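PDB 2EBA: putative glutaryl-CoA dehydrogenase from Thermus thermophilus, which belongs to the acyl-CoA dehydrogenase family of flavoproteins and binds flavin-adenine dinucleotide in a tetramer of identical subunits. Local coordinates for residues V264-A267 with K268-T272; G274-L277 with A278-Q281. All coordinates share one frame; numbering follows the deposited sequence.

How the contacts relate
The two contacts come in series along the chain, with centres about 7 Å apart and on the same side of the chain's centre. Contact 1 takes in the end of helix 235-269 and the residues that leave it. Contact 2 lies in the loop that leads on to helix 281-309. Both belong to the C-terminal acyl-CoA dehydrogenase domain. The loop folds back on the helix end: a probable hydrogen bond joins Arg-270 O to Leu-277 N, and another joins Thr-272 O to Lys-280 NZ. The two contacts supply Arg-270, Thr-272, Leu-277 and Lys-280 to an FAD site, with residues of a second subunit also binding the cofactor. Both contacts also touch the third subunit.

Contact 1: V264-A267 with K268-T272. With FAD (flavin-adenine dinucleotide), chain K.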
# COMPACT_ATOMS: atom_id res chain seq x y z
N VAL A 264 -4.24 -6.55 20.68
CA VAL A 264 -3.76 -7.90 20.95
C VAL A 264 -4.60 -8.53 22.06
O VAL A 264 -4.90 -9.72 22.01
CB VAL A 264 -2.23 -7.95 21.32
CG1 VAL A 264 -1.49 -6.77 20.72
CG2 VAL A 264 -2.03 -8.04 22.79
N ALA A 265 -5.01 -7.73 23.04
CA ALA A 265 -5.82 -8.22 24.14
C ALA A 265 -7.13 -8.74 23.57
O ALA A 265 -7.60 -9.82 23.93
CB ALA A 265 -6.10 -7.10 25.12
N PHE A 266 -7.73 -7.95 22.70
CA PHE A 266 -8.97 -8.35 22.07
C PHE A 266 -8.73 -9.61 21.23
O PHE A 266 -9.51 -10.56 21.31
CB PHE A 266 -9.47 -7.22 21.17
CG PHE A 266 -10.81 -7.48 20.56
CD1 PHE A 266 -11.98 -7.22 21.26
CD2 PHE A 266 -10.90 -8.00 19.26
CE1 PHE A 266 -13.23 -7.46 20.69
CE2 PHE A 266 -12.15 -8.25 18.66
CZ PHE A 266 -13.31 -7.97 19.37
N ALA A 267 -7.66 -9.62 20.44
CA ALA A 267 -7.32 -10.74 19.57
C ALA A 267 -7.11 -12.04 20.33
O ALA A 267 -7.49 -13.12 19.88
CB ALA A 267 -6.08 -10.41 18.76
N LYS A 268 -6.49 -11.93 21.50
CA LYS A 268 -6.23 -13.08 22.36
C LYS A 268 -7.50 -13.61 23.04
O LYS A 268 -7.62 -14.81 23.28
CB LYS A 268 -5.25 -12.70 23.45
CG LYS A 268 -3.82 -12.49 23.01
CD LYS A 268 -3.12 -11.70 24.09
CE LYS A 268 -1.66 -12.04 24.17
NZ LYS A 268 -1.51 -13.42 24.68
N SER A 269 -8.43 -12.73 23.36
CA SER A 269 -9.65 -13.17 24.04
C SER A 269 -10.81 -13.60 23.15
O SER A 269 -11.77 -14.18 23.64
CB SER A 269 -10.14 -12.07 25.00
OG SER A 269 -10.62 -10.94 24.30
N ARG A 270 -10.72 -13.35 21.85
CA ARG A 270 -11.81 -13.73 20.96
C ARG A 270 -11.39 -14.90 20.08
O ARG A 270 -10.21 -15.05 19.74
CB ARG A 270 -12.23 -12.53 20.11
CG ARG A 270 -13.70 -12.52 19.71
CD ARG A 270 -14.58 -11.85 20.75
NE ARG A 270 -15.14 -10.60 20.24
CZ ARG A 270 -15.90 -10.50 19.15
NH1 ARG A 270 -16.21 -11.58 18.45
NH2 ARG A 270 -16.35 -9.32 18.76
N SER A 271 -12.37 -15.71 19.67
CA SER A 271 -12.10 -16.93 18.91
C SER A 271 -13.13 -17.23 17.79
O SER A 271 -14.30 -16.86 17.92
CB SER A 271 -12.09 -18.07 19.93
OG SER A 271 -11.40 -19.22 19.47
N THR A 272 -12.68 -17.94 16.72
CA THR A 272 -13.55 -18.34 15.57
C THR A 272 -12.91 -19.41 14.67
O THR A 272 -11.82 -19.24 14.15
CB THR A 272 -13.98 -17.15 14.70
OG1 THR A 272 -15.39 -16.94 14.84
CG2 THR A 272 -13.69 -17.42 13.25
PA FAD K . -15.06 -11.14 14.76
O1A FAD K . -14.49 -11.54 16.09
O2A FAD K . -15.83 -12.11 13.90
O5B FAD K . -13.86 -10.48 13.90
C5B FAD K . -12.92 -9.65 14.36
C4B FAD K . -11.66 -9.46 13.54
O4B FAD K . -11.08 -10.89 13.15
C3B FAD K . -12.14 -9.19 12.01
O3B FAD K . -11.04 -8.53 11.42
C2B FAD K . -12.14 -10.51 11.17
O2B FAD K . -11.69 -10.32 9.90
C1B FAD K . -11.02 -11.23 11.85
N9A FAD K . -11.29 -12.74 11.70
C8A FAD K . -12.38 -13.36 12.18
N7A FAD K . -12.24 -14.67 11.84
C5A FAD K . -11.03 -14.84 11.12
C6A FAD K . -10.37 -15.94 10.50
N6A FAD K . -10.90 -17.16 10.55
N1A FAD K . -9.18 -15.72 9.88
C2A FAD K . -8.61 -14.46 9.84
N3A FAD K . -9.23 -13.40 10.40
C4A FAD K . -10.45 -13.55 11.06
N1 FAD K . -25.15 -9.22 11.87
C2 FAD K . -26.34 -9.81 11.50
O2 FAD K . -26.45 -11.06 11.48
N3 FAD K . -27.41 -9.04 11.16
C4 FAD K . -27.33 -7.67 11.17
O4 FAD K . -28.32 -7.00 10.86
C4X FAD K . -26.11 -7.04 11.55
N5 FAD K . -25.99 -5.66 11.60
C5X FAD K . -24.82 -5.06 11.99
C6 FAD K . -24.73 -3.64 12.05
C7 FAD K . -23.53 -3.01 12.47
C7M FAD K . -23.51 -1.51 12.51
C8 FAD K . -22.39 -3.81 12.84
C8M FAD K . -21.07 -3.21 13.29
C9 FAD K . -22.48 -5.20 12.78
C9A FAD K . -23.69 -5.87 12.36
N10 FAD K . -23.81 -7.27 12.30
C10 FAD K . -25.00 -7.85 11.91
C1' FAD K . -22.70 -8.15 12.67
C2' FAD K . -21.55 -8.12 11.71
O2' FAD K . -21.85 -8.97 10.61
C3' FAD K . -20.34 -8.54 12.50
O3' FAD K . -19.80 -7.40 13.16
C4' FAD K . -19.23 -9.18 11.66
O4' FAD K . -19.52 -10.57 11.49
C5' FAD K . -17.90 -9.06 12.35
O5' FAD K . -17.84 -10.04 13.37
P FAD K . -17.57 -9.72 14.92
O1P FAD K . -17.95 -8.30 15.23
O2P FAD K . -18.26 -10.78 15.75
O3P FAD K . -15.97 -9.83 15.03
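Phe-266 holds its ring carbon CG anti to the backbone N (chi1 -175°), which sends the ring along the helix toward Arg-270. The Arg-270 chain bends at chi2 (88°) and chi3, and this lays its guanidinium beside the ring. The two side chains run side by side and point the same way. Their planes are 72° apart, far from a parallel stack. Phe-266 CZ does the touching, 3.3 Å from Arg-270 NE and 3.4 Å from Arg-270 NH2. Beyond the ring, the guanidinium reaches the pyrophosphate of FAD. Arg-270 NH1 lies 2.9 Å from FAD O1A, an oxygen that sits over one face of the group. At the guanidinium edge, NH1 gives a weak but nearly straight bond of 3.5 Å to FAD O2P. The positive charge of Arg-270 probably offsets part of the negative charge of the phosphates.

This is the C-terminal end of helix 235-269, in the C-terminal domain of the acyl-CoA dehydrogenase fold. Lys-268 N bonds to Val-264 O at 2.8 Å and Ser-269 N to Ala-265 O at 3.1 Å. The next bond, from Arg-270 N to Phe-266 O, is weak, and Arg-270 is the first residue to leave helical geometry. Ser-269 OG lies 3.2 Å from both Phe-266 O and Ala-265 O. On another part of the helix, Lys-268 CD rests against Val-264 CG2, while Lys-268 NZ bonds to Thr-380 O of the third subunit. Further along, Thr-272 CG2 approaches FAD N7A, so the adenine also meets the chain that leaves the helix.

Contact 2: G274-L277 with A278-Q281; sequences GEPL and AKKQ. With FAD (flavin-adenine dinucleotide), chain K.
Glu-275 lays its carboxylate against the chain of Lys-280, back from the tip, with Glu-275 OE2 3.3 Å from Lys-280 CE and 3.4 Å from Lys-280 CD. The salt bridge from OE2 to Lys-280 NZ is long, and the ammonium has a stronger partner in Thr-272 O. The bend at chi2 (-57°) of Lys-280 turns its chain so that CE comes to 3.3 Å from FAD N6A. A second bend, at chi4, turns NZ toward Glu-275 and Thr-272 O.

The packed side faces the cofactor. Leu-277 and Lys-280 are buried there, and Leu-277 reaches the adenosine part of FAD through CD1. Between them the chain makes a short 3-10 turn, 277-279, just before helix 281-309, with Lys-280 at the N-cap position. Lys-279 N bonds to Pro-276 O at 2.9 Å and Lys-280 N to Leu-277 O at 3.3 Å.

The looser side belongs to Lys-279, which is partly exposed. Its chain is fully extended and crosses Glu-275 at about a right angle. Lys-279 NZ makes a long salt bridge, 3.9 Å, to Glu-275 OE1. Lys-279 also packs on Asn-383, and Pro-276 on Leu-382, of the third subunit. A water donates to both Glu-275 OE2 and Lys-279 O, and so ties the carboxylate to the turn. The shared carboxylate probably offsets part of the two positive charges, of which that of Lys-280 lies near the adenine.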
# COMPACT_ATOMS: atom_id res chain seq x y z
N GLY A 274 -12.44 -22.17 15.72
CA GLY A 274 -11.66 -22.64 16.84
C GLY A 274 -10.34 -22.39 17.32
O GLY A 274 -9.80 -23.34 17.85
N GLU A 275 -9.80 -21.24 17.04
CA GLU A 275 -8.49 -20.95 17.62
C GLU A 275 -8.72 -19.51 17.94
O GLU A 275 -9.71 -18.95 17.51
CB GLU A 275 -7.32 -21.13 16.63
CG GLU A 275 -7.65 -20.78 15.22
CD GLU A 275 -6.61 -21.38 14.28
OE1 GLU A 275 -5.88 -22.29 14.74
OE2 GLU A 275 -6.51 -20.95 13.11
N PRO A 276 -7.81 -18.89 18.69
CA PRO A 276 -8.02 -17.47 19.01
C PRO A 276 -7.81 -16.58 17.80
O PRO A 276 -7.13 -16.98 16.86
CB PRO A 276 -6.98 -17.19 20.08
CG PRO A 276 -6.76 -18.52 20.69
CD PRO A 276 -6.74 -19.45 19.52
N LEU A 277 -8.41 -15.40 17.85
CA LEU A 277 -8.26 -14.45 16.79
C LEU A 277 -6.76 -14.15 16.69
O LEU A 277 -6.25 -13.88 15.61
CB LEU A 277 -9.01 -13.24 17.19
CG LEU A 277 -9.86 -12.39 16.23
CD1 LEU A 277 -10.15 -13.08 14.88
CD2 LEU A 277 -11.19 -12.07 16.92
N ALA A 278 -6.07 -14.21 17.83
CA ALA A 278 -4.64 -13.91 17.86
C ALA A 278 -3.76 -14.95 17.15
O ALA A 278 -2.57 -14.70 16.90
CB ALA A 278 -4.17 -13.75 19.29
N LYS A 279 -4.34 -16.10 16.81
CA LYS A 279 -3.59 -17.15 16.14
C LYS A 279 -3.74 -17.14 14.63
O LYS A 279 -3.10 -17.93 13.95
CB LYS A 279 -4.01 -18.52 16.68
CG LYS A 279 -3.02 -19.61 16.39
CD LYS A 279 -3.47 -20.93 16.97
CE LYS A 279 -2.50 -22.05 16.60
NZ LYS A 279 -2.93 -23.37 17.13
N LYS A 280 -4.57 -16.26 14.10
CA LYS A 280 -4.75 -16.19 12.66
C LYS A 280 -3.63 -15.39 12.01
O LYS A 280 -3.23 -14.35 12.52
CB LYS A 280 -6.12 -15.56 12.33
CG LYS A 280 -7.32 -16.35 12.84
CD LYS A 280 -7.31 -17.77 12.32
CE LYS A 280 -8.64 -18.49 12.54
NZ LYS A 280 -9.11 -18.52 13.95
N GLN A 281 -3.12 -15.89 10.88
CA GLN A 281 -2.02 -15.26 10.15
C GLN A 281 -2.37 -13.84 9.73
O GLN A 281 -1.53 -12.94 9.77
CB GLN A 281 -1.63 -16.09 8.91
CG GLN A 281 -0.96 -17.45 9.25
CD GLN A 281 -0.14 -18.03 8.11
OE1 GLN A 281 0.79 -18.82 8.36
NE2 GLN A 281 -0.47 -17.64 6.85
PA FAD K . -15.06 -11.14 14.76
O1A FAD K . -14.49 -11.54 16.09
O2A FAD K . -15.83 -12.11 13.90
O5B FAD K . -13.86 -10.48 13.90
C5B FAD K . -12.92 -9.65 14.36
C4B FAD K . -11.66 -9.46 13.54
O4B FAD K . -11.08 -10.89 13.15
C3B FAD K . -12.14 -9.19 12.01
O3B FAD K . -11.04 -8.53 11.42
C2B FAD K . -12.14 -10.51 11.17
O2B FAD K . -11.69 -10.32 9.90
C1B FAD K . -11.02 -11.23 11.85
N9A FAD K . -11.29 -12.74 11.70
C8A FAD K . -12.38 -13.36 12.18
N7A FAD K . -12.24 -14.67 11.84
C5A FAD K . -11.03 -14.84 11.12
C6A FAD K . -10.37 -15.94 10.50
N6A FAD K . -10.90 -17.16 10.55
N1A FAD K . -9.18 -15.72 9.88
C2A FAD K . -8.61 -14.46 9.84
N3A FAD K . -9.23 -13.40 10.40
C4A FAD K . -10.45 -13.55 11.06
N1 FAD K . -25.15 -9.22 11.87
C2 FAD K . -26.34 -9.81 11.50
O2 FAD K . -26.45 -11.06 11.48
N3 FAD K . -27.41 -9.04 11.16
C4 FAD K . -27.33 -7.67 11.17
O4 FAD K . -28.32 -7.00 10.86
C4X FAD K . -26.11 -7.04 11.55
N5 FAD K . -25.99 -5.66 11.60
C5X FAD K . -24.82 -5.06 11.99
C6 FAD K . -24.73 -3.64 12.05
C7 FAD K . -23.53 -3.01 12.47
C7M FAD K . -23.51 -1.51 12.51
C8 FAD K . -22.39 -3.81 12.84
C8M FAD K . -21.07 -3.21 13.29
C9 FAD K . -22.48 -5.20 12.78
C9A FAD K . -23.69 -5.87 12.36
N10 FAD K . -23.81 -7.27 12.30
C10 FAD K . -25.00 -7.85 11.91
C1' FAD K . -22.70 -8.15 12.67
C2' FAD K . -21.55 -8.12 11.71
O2' FAD K . -21.85 -8.97 10.61
C3' FAD K . -20.34 -8.54 12.50
O3' FAD K . -19.80 -7.40 13.16
C4' FAD K . -19.23 -9.18 11.66
O4' FAD K . -19.52 -10.57 11.49
C5' FAD K . -17.90 -9.06 12.35
O5' FAD K . -17.84 -10.04 13.37
P FAD K . -17.57 -9.72 14.92
O1P FAD K . -17.95 -8.30 15.23
O2P FAD K . -18.26 -10.78 15.75
O3P FAD K . -15.97 -9.83 15.03
O HOH W 1 -4.08 -19.91 11.71